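Alpha-1,6-mannanase (Bacteroides thetaiotaomicron, PDB 4V1R) probably acts as an endo-acting glycoside hydrolase of family 76 that cleaves internal alpha-1,6-mannosidic linkages in the backbone of mannans. Local coordinates at residues His341-Ile346 / Ala381-Arg386; His347-Asp352 / Gly362-Ser367; Gly355-His360 / Arg375-Ala380. One frame throughout, in Å; residues are numbered along the deposited sequence. Where two conformers were deposited one is given.

Contact 1 of 3, residues His341-Ile346 / Ala381-Arg386; sequences HAINFI and AYMYMR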
loop_
_atom_site.group_PDB
_atom_site.type_symbol
_atom_site.label_atom_id
_atom_site.label_comp_id
_atom_site.label_asym_id
_atom_site.label_seq_id
_atom_site.Cartn_x
_atom_site.Cartn_y
_atom_site.Cartn_z
ATOM N N HIS A 341 -19.097 -0.562 0.757
ATOM C CA HIS A 341 -19.757 0.452 -0.064
ATOM C C HIS A 341 -18.798 1.030 -1.082
ATOM O O HIS A 341 -19.142 1.189 -2.263
ATOM C CB HIS A 341 -20.366 1.560 0.808
ATOM C CG HIS A 341 -21.369 2.415 0.101
ATOM N ND1 HIS A 341 -22.415 1.888 -0.629
ATOM C CD2 HIS A 341 -21.504 3.761 0.025
ATOM C CE1 HIS A 341 -23.145 2.870 -1.136
ATOM N NE2 HIS A 341 -22.627 4.016 -0.735
ATOM N N ALA A 342 -17.584 1.364 -0.635
ATOM C CA ALA A 342 -16.588 1.924 -1.530
ATOM C C ALA A 342 -16.121 0.895 -2.581
ATOM O O ALA A 342 -15.977 1.237 -3.756
ATOM C CB ALA A 342 -15.397 2.452 -0.749
ATOM N N ILE A 343 -15.949 -0.358 -2.165
ATOM C CA ILE A 343 -15.503 -1.412 -3.092
ATOM C C ILE A 343 -16.614 -1.731 -4.131
ATOM O O ILE A 343 -16.332 -1.906 -5.316
ATOM C CB ILE A 343 -15.007 -2.640 -2.322
ATOM C CG1 ILE A 343 -13.757 -2.258 -1.504
ATOM C CG2 ILE A 343 -14.711 -3.798 -3.263
ATOM C CD1 ILE A 343 -13.296 -3.305 -0.512
ATOM N N ASN A 344 -17.864 -1.737 -3.675
ATOM C CA ASN A 344 -19.014 -1.847 -4.576
ATOM C C ASN A 344 -19.047 -0.753 -5.630
ATOM O O ASN A 344 -19.343 -1.011 -6.807
ATOM C CB ASN A 344 -20.338 -1.875 -3.781
ATOM C CG ASN A 344 -20.521 -3.135 -2.980
ATOM O OD1 ASN A 344 -19.795 -4.124 -3.129
ATOM N ND2 ASN A 344 -21.505 -3.109 -2.076
ATOM N N PHE A 345 -18.718 0.478 -5.243
ATOM C CA PHE A 345 -18.616 1.567 -6.188
ATOM C C PHE A 345 -17.534 1.324 -7.242
ATOM O O PHE A 345 -17.721 1.588 -8.427
ATOM C CB PHE A 345 -18.335 2.904 -5.451
ATOM C CG PHE A 345 -18.216 4.073 -6.351
ATOM C CD1 PHE A 345 -19.362 4.752 -6.787
ATOM C CD2 PHE A 345 -16.989 4.546 -6.754
ATOM C CE1 PHE A 345 -19.243 5.843 -7.601
ATOM C CE2 PHE A 345 -16.876 5.622 -7.589
ATOM C CZ PHE A 345 -18.008 6.287 -8.005
ATOM N N ILE A 346 -16.382 0.827 -6.810
ATOM C CA ILE A 346 -15.294 0.553 -7.744
ATOM C C ILE A 346 -15.808 -0.425 -8.820
ATOM O O ILE A 346 -15.636 -0.184 -10.007
ATOM C CB ILE A 346 -14.050 -0.040 -7.023
ATOM C CG1 ILE A 346 -13.465 0.992 -6.054
ATOM C CG2 ILE A 346 -13.002 -0.470 -8.022
ATOM C CD1 ILE A 346 -12.484 0.406 -5.056
ATOM N N ALA A 381 -8.022 -5.208 -7.889
ATOM C CA ALA A 381 -7.947 -6.636 -7.582
ATOM C C ALA A 381 -7.687 -6.863 -6.080
ATOM O O ALA A 381 -8.317 -7.699 -5.438
ATOM C CB ALA A 381 -6.877 -7.330 -8.409
ATOM N N TYR A 382 -6.763 -6.074 -5.542
ATOM C CA TYR A 382 -6.424 -6.127 -4.124
ATOM C C TYR A 382 -7.628 -5.840 -3.246
ATOM O O TYR A 382 -7.928 -6.602 -2.290
ATOM C CB TYR A 382 -5.225 -5.191 -3.871
ATOM C CG TYR A 382 -4.905 -4.983 -2.423
ATOM C CD1 TYR A 382 -4.763 -6.059 -1.566
ATOM C CD2 TYR A 382 -4.721 -3.701 -1.911
ATOM C CE1 TYR A 382 -4.485 -5.869 -0.211
ATOM C CE2 TYR A 382 -4.442 -3.508 -0.563
ATOM C CZ TYR A 382 -4.320 -4.600 0.271
ATOM O OH TYR A 382 -4.073 -4.394 1.598
HETATM N N MSE A 383 -8.348 -4.761 -3.571
HETATM C CA MSE A 383 -9.584 -4.401 -2.846
HETATM C C MSE A 383 -10.581 -5.549 -2.880
HETATM O O MSE A 383 -11.183 -5.868 -1.844
HETATM C CB MSE A 383 -10.196 -3.106 -3.405
HETATM C CG MSE A 383 -9.368 -1.867 -3.145
HETATM SE SE MSE A 383 -9.293 -1.471 -1.215
HETATM C CE MSE A 383 -7.636 -2.386 -0.719
ATOM N N TYR A 384 -10.773 -6.168 -4.041
ATOM C CA TYR A 384 -11.717 -7.284 -4.144
ATOM C C TYR A 384 -11.322 -8.463 -3.262
ATOM O O TYR A 384 -12.178 -9.076 -2.624
ATOM C CB TYR A 384 -11.926 -7.729 -5.593
ATOM C CG TYR A 384 -12.493 -6.653 -6.495
ATOM C CD1 TYR A 384 -13.378 -5.681 -6.007
ATOM C CD2 TYR A 384 -12.164 -6.602 -7.837
ATOM C CE1 TYR A 384 -13.899 -4.693 -6.846
ATOM C CE2 TYR A 384 -12.682 -5.628 -8.663
ATOM C CZ TYR A 384 -13.549 -4.677 -8.156
ATOM O OH TYR A 384 -14.075 -3.706 -8.988
HETATM N N MSE A 385 -10.026 -8.773 -3.211
HETATM C CA MSE A 385 -9.560 -9.874 -2.374
HETATM C C MSE A 385 -9.745 -9.557 -0.908
HETATM O O MSE A 385 -10.172 -10.408 -0.149
HETATM C CB MSE A 385 -8.113 -10.244 -2.692
HETATM C CG MSE A 385 -7.684 -11.525 -2.001
HETATM SE SE MSE A 385 -8.607 -13.081 -2.811
HETATM C CE MSE A 385 -7.386 -13.382 -4.291
ATOM N N ARG A 386 -9.454 -8.316 -0.504
ATOM C CA ARG A 386 -9.703 -7.865 0.889
ATOM C C ARG A 386 -11.181 -7.993 1.258
ATOM O O ARG A 386 -11.519 -8.521 2.320
ATOM C CB ARG A 386 -9.244 -6.410 1.082
ATOM C CG ARG A 386 -7.750 -6.227 0.903
ATOM C CD ARG A 386 -7.044 -6.713 2.158
ATOM N NE ARG A 386 -7.033 -5.684 3.187
ATOM C CZ ARG A 386 -6.947 -5.919 4.493
ATOM N NH1 ARG A 386 -6.959 -7.156 4.970
ATOM N NH2 ARG A 386 -6.893 -4.899 5.342
#
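The Tyr384 ring meets the 341-346 helix with its edge: Ile343 CG2 lies close to the ring plane, 3.6 Å from Tyr384 CD1. Ile346 CG2 approaches the ring obliquely, 3.5 Å from Tyr384 OH. Both isoleucines thus present the same branch to the tyrosine. In each, CG1 lies beside the backbone N (chi1 -64° in Ile343), which puts CG2 anti to it, while the longer CG1-CD1 branch runs toward Met383. Ile343 CD1 lies 3.6 Å from the carbonyl Met383 O, and Ile346 CD1 is 4.3 Å from Met383 CG. Met383, a selenomethionine, offers its CB and CG; bends at chi2 and chi3 then carry its SE end away from the other helix. Branched isoleucines suit this place because each can touch two residues of the facing helix at once. Tyrosine is apt because its flat, long side chain spans the gap and ends in a hydroxyl that needs a partner in a buried setting; Tyr384 OH has one in Tyr357 OH, a hydrogen bond outside the pair. No hydrogen bond links the two segments themselves, so the join is apolar packing. The local axes of 341-346 and 381-386 approach to 10.3 Å, their directions 136° apart, about midway between perpendicular and antiparallel. Such pairing is the building principle of the (alpha/alpha)6 barrel of family 76. Around it, helix 46-61 touches Tyr384 through Cys50 and Thr53, while Ile320 of helix 313-330 touches both Ala342 and Met383.

Contact 2 of 3, residues His347-Asp352 / Gly362-Ser367; sequences HNKLRD and GTPTTS. With SRT (S,R meso-tartaric acid), chain D.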
loop_
_atom_site.group_PDB
_atom_site.type_symbol
_atom_site.label_atom_id
_atom_site.label_comp_id
_atom_site.label_asym_id
_atom_site.label_seq_id
_atom_site.Cartn_x
_atom_site.Cartn_y
_atom_site.Cartn_z
ATOM N N HIS A 347 -16.470 -1.485 -8.400
ATOM C CA HIS A 347 -16.915 -2.521 -9.337
ATOM C C HIS A 347 -18.058 -2.028 -10.212
ATOM O O HIS A 347 -18.031 -2.163 -11.448
ATOM C CB HIS A 347 -17.358 -3.759 -8.591
ATOM C CG HIS A 347 -17.641 -4.916 -9.494
ATOM N ND1 HIS A 347 -18.914 -5.225 -9.924
ATOM C CD2 HIS A 347 -16.810 -5.798 -10.100
ATOM C CE1 HIS A 347 -18.857 -6.278 -10.728
ATOM N NE2 HIS A 347 -17.596 -6.653 -10.838
ATOM N N ASN A 348 -19.028 -1.428 -9.567
ATOM C CA ASN A 348 -20.292 -1.106 -10.238
ATOM C C ASN A 348 -20.287 0.205 -10.996
ATOM O O ASN A 348 -21.086 0.359 -11.923
ATOM C CB ASN A 348 -21.417 -1.163 -9.226
ATOM C CG ASN A 348 -21.592 -2.567 -8.645
ATOM O OD1 ASN A 348 -21.221 -3.578 -9.262
ATOM N ND2 ASN A 348 -22.150 -2.632 -7.456
ATOM N N LYS A 349 -19.385 1.130 -10.663
ATOM C CA LYS A 349 -19.292 2.412 -11.340
ATOM C C LYS A 349 -17.991 2.714 -12.028
ATOM O O LYS A 349 -17.957 3.534 -12.920
ATOM C CB LYS A 349 -19.634 3.569 -10.371
ATOM C CG LYS A 349 -21.010 3.424 -9.771
ATOM C CD LYS A 349 -22.098 3.686 -10.799
ATOM C CE LYS A 349 -23.468 3.446 -10.185
ATOM N NZ LYS A 349 -24.504 3.876 -11.164
ATOM N N LEU A 350 -16.878 2.113 -11.599
ATOM C CA LEU A 350 -15.604 2.456 -12.201
ATOM C C LEU A 350 -15.169 1.493 -13.293
ATOM O O LEU A 350 -14.495 1.895 -14.227
ATOM C CB LEU A 350 -14.487 2.614 -11.131
ATOM C CG LEU A 350 -14.755 3.662 -10.046
ATOM C CD1 LEU A 350 -13.589 3.701 -9.062
ATOM C CD2 LEU A 350 -14.953 5.045 -10.666
ATOM N N ARG A 351 -15.491 0.226 -13.137
ATOM C CA ARG A 351 -15.080 -0.777 -14.101
ATOM C C ARG A 351 -15.667 -0.395 -15.474
ATOM O O ARG A 351 -16.851 -0.049 -15.550
ATOM C CB ARG A 351 -15.614 -2.131 -13.724
ATOM C CG ARG A 351 -15.075 -3.235 -14.602
ATOM C CD ARG A 351 -15.646 -4.567 -14.217
ATOM N NE ARG A 351 -16.874 -4.877 -14.943
ATOM C CZ ARG A 351 -18.108 -4.798 -14.451
ATOM N NH1 ARG A 351 -18.336 -4.328 -13.239
ATOM N NH2 ARG A 351 -19.139 -5.182 -15.192
ATOM N N ASP A 352 -14.850 -0.414 -16.519
ATOM C CA ASP A 352 -15.347 -0.092 -17.868
ATOM C C ASP A 352 -15.840 -1.327 -18.619
ATOM O O ASP A 352 -15.833 -2.446 -18.099
ATOM C CB ASP A 352 -14.339 0.757 -18.663
ATOM C CG ASP A 352 -13.204 -0.045 -19.308
ATOM O OD1 ASP A 352 -13.141 -1.294 -19.219
ATOM O OD2 ASP A 352 -12.371 0.620 -19.914
ATOM N N GLY A 362 -12.944 8.935 -8.175
ATOM C CA GLY A 362 -13.883 9.965 -7.726
ATOM C C GLY A 362 -15.182 10.014 -8.515
ATOM O O GLY A 362 -16.192 10.476 -7.983
ATOM N N THR A 363 -15.167 9.558 -9.774
ATOM C CA THR A 363 -16.321 9.751 -10.688
ATOM C C THR A 363 -16.624 8.487 -11.499
ATOM O O THR A 363 -15.701 7.850 -12.019
ATOM C CB THR A 363 -16.090 10.915 -11.705
ATOM O OG1 THR A 363 -15.201 11.914 -11.187
ATOM C CG2 THR A 363 -17.423 11.586 -12.055
ATOM N N PRO A 364 -17.918 8.133 -11.655
ATOM C CA PRO A 364 -18.204 6.978 -12.501
ATOM C C PRO A 364 -17.637 7.075 -13.899
ATOM O O PRO A 364 -17.483 8.164 -14.469
ATOM C CB PRO A 364 -19.748 6.934 -12.548
ATOM C CG PRO A 364 -20.157 7.585 -11.281
ATOM C CD PRO A 364 -19.152 8.669 -11.040
ATOM N N THR A 365 -17.253 5.912 -14.408
ATOM C CA THR A 365 -16.667 5.780 -15.717
ATOM C C THR A 365 -17.801 5.827 -16.763
ATOM O O THR A 365 -18.770 5.128 -16.620
ATOM C CB THR A 365 -15.911 4.451 -15.811
ATOM O OG1 THR A 365 -14.794 4.500 -14.902
ATOM C CG2 THR A 365 -15.364 4.231 -17.228
ATOM N N THR A 366 -17.642 6.644 -17.791
ATOM C CA THR A 366 -18.704 6.792 -18.803
ATOM C C THR A 366 -18.299 6.372 -20.208
ATOM O O THR A 366 -19.146 6.341 -21.104
ATOM C CB THR A 366 -19.236 8.247 -18.837
ATOM O OG1 THR A 366 -18.159 9.151 -19.078
ATOM C CG2 THR A 366 -19.892 8.582 -17.519
ATOM N N SER A 367 -17.019 6.102 -20.428
ATOM C CA SER A 367 -16.569 5.541 -21.700
ATOM C C SER A 367 -15.348 4.680 -21.446
ATOM O O SER A 367 -14.672 4.833 -20.428
ATOM C CB SER A 367 -16.238 6.622 -22.722
ATOM O OG SER A 367 -15.180 7.429 -22.277
HETATM O O1 SRT D . -15.741 -6.222 -17.412
HETATM O O11 SRT D . -16.222 -6.884 -19.443
HETATM C C1 SRT D . -16.501 -6.269 -18.390
HETATM C C2 SRT D . -17.814 -5.567 -18.162
HETATM O O2 SRT D . -17.659 -4.136 -18.207
HETATM C C3 SRT D . -18.964 -6.123 -19.009
HETATM O O3 SRT D . -19.650 -7.071 -18.168
HETATM C C4 SRT D . -19.898 -5.029 -19.478
HETATM O O4 SRT D . -19.743 -4.549 -20.632
HETATM O O41 SRT D . -20.794 -4.640 -18.690
HETATM O O HOH W 1 -20.157 3.879 -14.685
HETATM O O HOH W 2 -19.059 1.776 -16.002
#
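Thr365 grips the end of helix 334-350 with two hydrogen bonds, one to each of two successive carbonyls. Its backbone N donates to Lys349 O at 2.9 Å in a nearly straight bond (169° at the hydrogen), and Thr365 OG1 donates to Leu350 O at 2.7 Å, approaching somewhat tilted from the carbonyl plane. This is the C-terminal end of a barrel helix, widened into a pi-type turn before Arg351 leaves the helical conformation, with a returning loop supplying donors to its carbonyls. Threonine suits the place: OG1, anti to the carbonyl carbon (chi1 -66°), reaches the helix, while CG2 remains for packing. A water lies between Lys349 O and Thr365 O. On the ligand side, Arg351 NE donates to tartrate O1 at 3.0 Å, the oxygen lying at the edge of the guanidinium near its plane. Asp352 turns its carboxylate to the backbone, where Asn354 and Arg356 supply N-H groups to OD1. Farther out, Pro364, a rigid apolar residue, rests its CB 4.0 Å from Lys349 CB, although the lysine chain, bent at chi2, carries its ammonium end off from the proline. Leu350 CD2 lies 3.2 Å from Thr363 O, and Asp352 CB meets the Thr365 CG2 methyl at 3.9 Å.

Contact 3 of 3, residues Gly355-His360 / Arg375-Ala380; sequences GRYPEH and RFSTVA. With SRT (S,R meso-tartaric acid), chain D.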
loop_
_atom_site.group_PDB
_atom_site.type_symbol
_atom_site.label_atom_id
_atom_site.label_comp_id
_atom_site.label_asym_id
_atom_site.label_seq_id
_atom_site.Cartn_x
_atom_site.Cartn_y
_atom_site.Cartn_z
ATOM N N GLY A 355 -13.508 -4.313 -18.737
ATOM C CA GLY A 355 -13.029 -4.812 -17.439
ATOM C C GLY A 355 -11.780 -4.081 -16.948
ATOM O O GLY A 355 -11.025 -4.626 -16.143
ATOM N N ARG A 356 -11.558 -2.862 -17.424
ATOM C CA ARG A 356 -10.442 -2.039 -16.966
ATOM C C ARG A 356 -10.899 -0.960 -15.994
ATOM O O ARG A 356 -12.113 -0.682 -15.856
ATOM C CB ARG A 356 -9.687 -1.454 -18.138
ATOM C CG ARG A 356 -9.278 -2.521 -19.136
ATOM C CD ARG A 356 -8.436 -1.942 -20.220
ATOM N NE ARG A 356 -7.978 -2.991 -21.153
ATOM C CZ ARG A 356 -8.226 -3.009 -22.466
ATOM N NH1 ARG A 356 -8.917 -2.032 -23.054
ATOM N NH2 ARG A 356 -7.744 -3.991 -23.214
ATOM N N TYR A 357 -9.911 -0.380 -15.310
ATOM C CA TYR A 357 -10.140 0.565 -14.222
ATOM C C TYR A 357 -9.420 1.867 -14.447
ATOM O O TYR A 357 -8.277 1.905 -14.920
ATOM C CB TYR A 357 -9.775 -0.093 -12.850
ATOM C CG TYR A 357 -10.751 -1.144 -12.479
ATOM C CD1 TYR A 357 -10.588 -2.465 -12.900
ATOM C CD2 TYR A 357 -11.901 -0.830 -11.764
ATOM C CE1 TYR A 357 -11.530 -3.435 -12.591
ATOM C CE2 TYR A 357 -12.860 -1.783 -11.483
ATOM C CZ TYR A 357 -12.672 -3.087 -11.891
ATOM O OH TYR A 357 -13.624 -4.021 -11.587
ATOM N N PRO A 358 -10.070 2.981 -14.093
ATOM C CA PRO A 358 -9.464 4.293 -14.242
ATOM C C PRO A 358 -8.453 4.620 -13.129
ATOM O O PRO A 358 -8.475 3.987 -12.087
ATOM C CB PRO A 358 -10.666 5.227 -14.110
ATOM C CG PRO A 358 -11.540 4.525 -13.144
ATOM C CD PRO A 358 -11.358 3.048 -13.400
ATOM N N GLU A 359 -7.626 5.619 -13.374
ATOM C CA GLU A 359 -6.660 6.114 -12.399
ATOM C C GLU A 359 -7.311 6.643 -11.127
ATOM O O GLU A 359 -6.859 6.322 -10.013
ATOM C CB GLU A 359 -5.832 7.229 -13.012
ATOM C CG GLU A 359 -4.769 7.773 -12.074
ATOM C CD GLU A 359 -3.668 8.546 -12.774
ATOM O OE1 GLU A 359 -3.828 8.924 -13.947
ATOM O OE2 GLU A 359 -2.616 8.743 -12.175
ATOM N N HIS A 360 -8.385 7.426 -11.296
ATOM C CA HIS A 360 -9.031 8.146 -10.181
ATOM C C HIS A 360 -10.330 7.456 -9.793
ATOM O O HIS A 360 -11.064 6.943 -10.655
ATOM C CB HIS A 360 -9.277 9.599 -10.634
ATOM C CG HIS A 360 -9.349 10.609 -9.530
ATOM N ND1 HIS A 360 -10.538 10.954 -8.906
ATOM C CD2 HIS A 360 -8.394 11.407 -8.987
ATOM C CE1 HIS A 360 -10.303 11.882 -8.011
ATOM N NE2 HIS A 360 -9.009 12.179 -8.032
ATOM N N ARG A 375 -0.884 -0.254 -12.237
ATOM C CA ARG A 375 -1.382 -0.070 -10.889
ATOM C C ARG A 375 -2.890 0.205 -10.846
ATOM O O ARG A 375 -3.526 -0.040 -9.842
ATOM C CB ARG A 375 -0.526 0.933 -10.125
ATOM C CG ARG A 375 -0.630 2.319 -10.560
ATOM C CD ARG A 375 0.613 3.175 -10.236
ATOM N NE ARG A 375 0.561 4.171 -11.282
ATOM C CZ ARG A 375 0.757 5.459 -11.187
ATOM N NH1 ARG A 375 1.131 6.044 -10.043
ATOM N NH2 ARG A 375 0.559 6.184 -12.275
ATOM N N PHE A 376 -3.489 0.637 -11.960
ATOM C CA PHE A 376 -4.895 1.032 -11.930
ATOM C C PHE A 376 -5.797 -0.158 -11.638
ATOM O O PHE A 376 -6.758 -0.055 -10.843
ATOM C CB PHE A 376 -5.364 1.690 -13.258
ATOM C CG PHE A 376 -4.618 2.921 -13.704
ATOM C CD1 PHE A 376 -3.669 3.563 -12.940
ATOM C CD2 PHE A 376 -4.949 3.479 -14.959
ATOM C CE1 PHE A 376 -3.021 4.683 -13.394
ATOM C CE2 PHE A 376 -4.288 4.597 -15.427
ATOM C CZ PHE A 376 -3.333 5.212 -14.643
ATOM N N SER A 377 -5.561 -1.298 -12.287
ATOM C CA SER A 377 -6.374 -2.476 -12.037
ATOM C C SER A 377 -5.863 -3.371 -10.904
ATOM O O SER A 377 -6.659 -4.060 -10.259
ATOM C CB SER A 377 -6.573 -3.316 -13.325
ATOM O OG SER A 377 -7.332 -2.572 -14.254
ATOM N N THR A 378 -4.558 -3.358 -10.666
ATOM C CA THR A 378 -4.033 -4.196 -9.592
ATOM C C THR A 378 -4.556 -3.755 -8.220
ATOM O O THR A 378 -4.846 -4.601 -7.377
ATOM C CB THR A 378 -2.514 -4.326 -9.602
ATOM O OG1 THR A 378 -1.898 -3.054 -9.511
ATOM C CG2 THR A 378 -2.027 -5.048 -10.874
ATOM N N VAL A 379 -4.695 -2.452 -8.004
ATOM C CA VAL A 379 -5.247 -1.964 -6.732
ATOM C C VAL A 379 -6.710 -2.401 -6.599
ATOM O O VAL A 379 -7.148 -2.760 -5.542
ATOM C CB VAL A 379 -5.054 -0.434 -6.540
ATOM C CG1 VAL A 379 -5.781 0.400 -7.598
ATOM C CG2 VAL A 379 -5.460 -0.014 -5.131
ATOM N N ALA A 380 -7.466 -2.415 -7.700
ATOM C CA ALA A 380 -8.832 -2.913 -7.622
ATOM C C ALA A 380 -8.890 -4.403 -7.275
ATOM O O ALA A 380 -9.697 -4.810 -6.433
ATOM C CB ALA A 380 -9.570 -2.628 -8.916
HETATM O O1 SRT D . -15.741 -6.222 -17.412
HETATM O O11 SRT D . -16.222 -6.884 -19.443
HETATM C C1 SRT D . -16.501 -6.269 -18.390
HETATM C C2 SRT D . -17.814 -5.567 -18.162
HETATM O O2 SRT D . -17.659 -4.136 -18.207
HETATM C C3 SRT D . -18.964 -6.123 -19.009
HETATM O O3 SRT D . -19.650 -7.071 -18.168
HETATM C C4 SRT D . -19.898 -5.029 -19.478
HETATM O O4 SRT D . -19.743 -4.549 -20.632
HETATM O O41 SRT D . -20.794 -4.640 -18.690
HETATM O O HOH W 3 -8.241 -4.704 -15.620
HETATM O O HOH W 4 -6.989 -0.397 -15.804
HETATM O O HOH W 5 -7.769 2.275 -9.976
#
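Tyr357 and Ala380 meet face-on: the methyl Ala380 CB stands 3.9 Å from the centroid of the Tyr357 ring and only 6° off the ring normal, a CH-pi contact over the centre. A residue as small as alanine lets the helix backbone come close enough for the ring, its OH bonded to Tyr384, to lie against it. Ser377, one turn earlier, meets the same ring differently, with OG near the ring plane at the edge, 3.5 Å from Tyr357 CD1. A second, similar pairing has the roles reversed, the ring now belonging to the helix. Phe376 turns one face to the loop, and Glu359 CB lies over it 3.8 Å from the centroid of the Phe376 ring. Extended, with CG anti to the backbone N (chi1 -178°), Glu359 runs on obliquely across this ring, so its aliphatic part packs while its carboxylate reaches Tyr314 beyond. Here the loop that leads from helix 334-350 to helix 374-395, the last helix of the (alpha/alpha)6 barrel, folds back over the early turns of that helix. Arg375 lies alongside Glu359, pointing the same way, but with carboxylate and guanidinium planes 57° apart and OE2 well out of the guanidinium plane, the pair is opposite charges in proximity and no salt bridge; the guanidinium makes a cation-pi contact with Tyr314. With no direct hydrogen bond across the contact, three waters bridge it. One donates to both Pro358 O and Phe376 O, at 2.7 Å from Phe376 O. Two others meet Ser377 OG, since a hydroxyl, able to donate and to accept, can serve two waters: one also donates to Gly355 O, and the second accepts from Tyr357 N at 3.0 Å.

All three contacts tie together helix 334-350, helix 374-395 and the connection between them. Contact 1 pairs the two helices; the segments of contacts 2 and 3 alternate along the chain, so the earlier part of the loop packs on the later helix and the later part on the earlier helix. The centres of the three contacts lie about 13 Å (contacts 1 and 2), 11 Å (1 and 3) and 10 Å (2 and 3) apart. Tyr357 is the shared piece: its OH lies 2.7 Å from Tyr384 OH of contact 1 and 3.4 Å from Arg351 CD of contact 2. Contacts 2 and 3 both touch one tartrate, whose O1 comes within 3.1 Å of Gly355 CA.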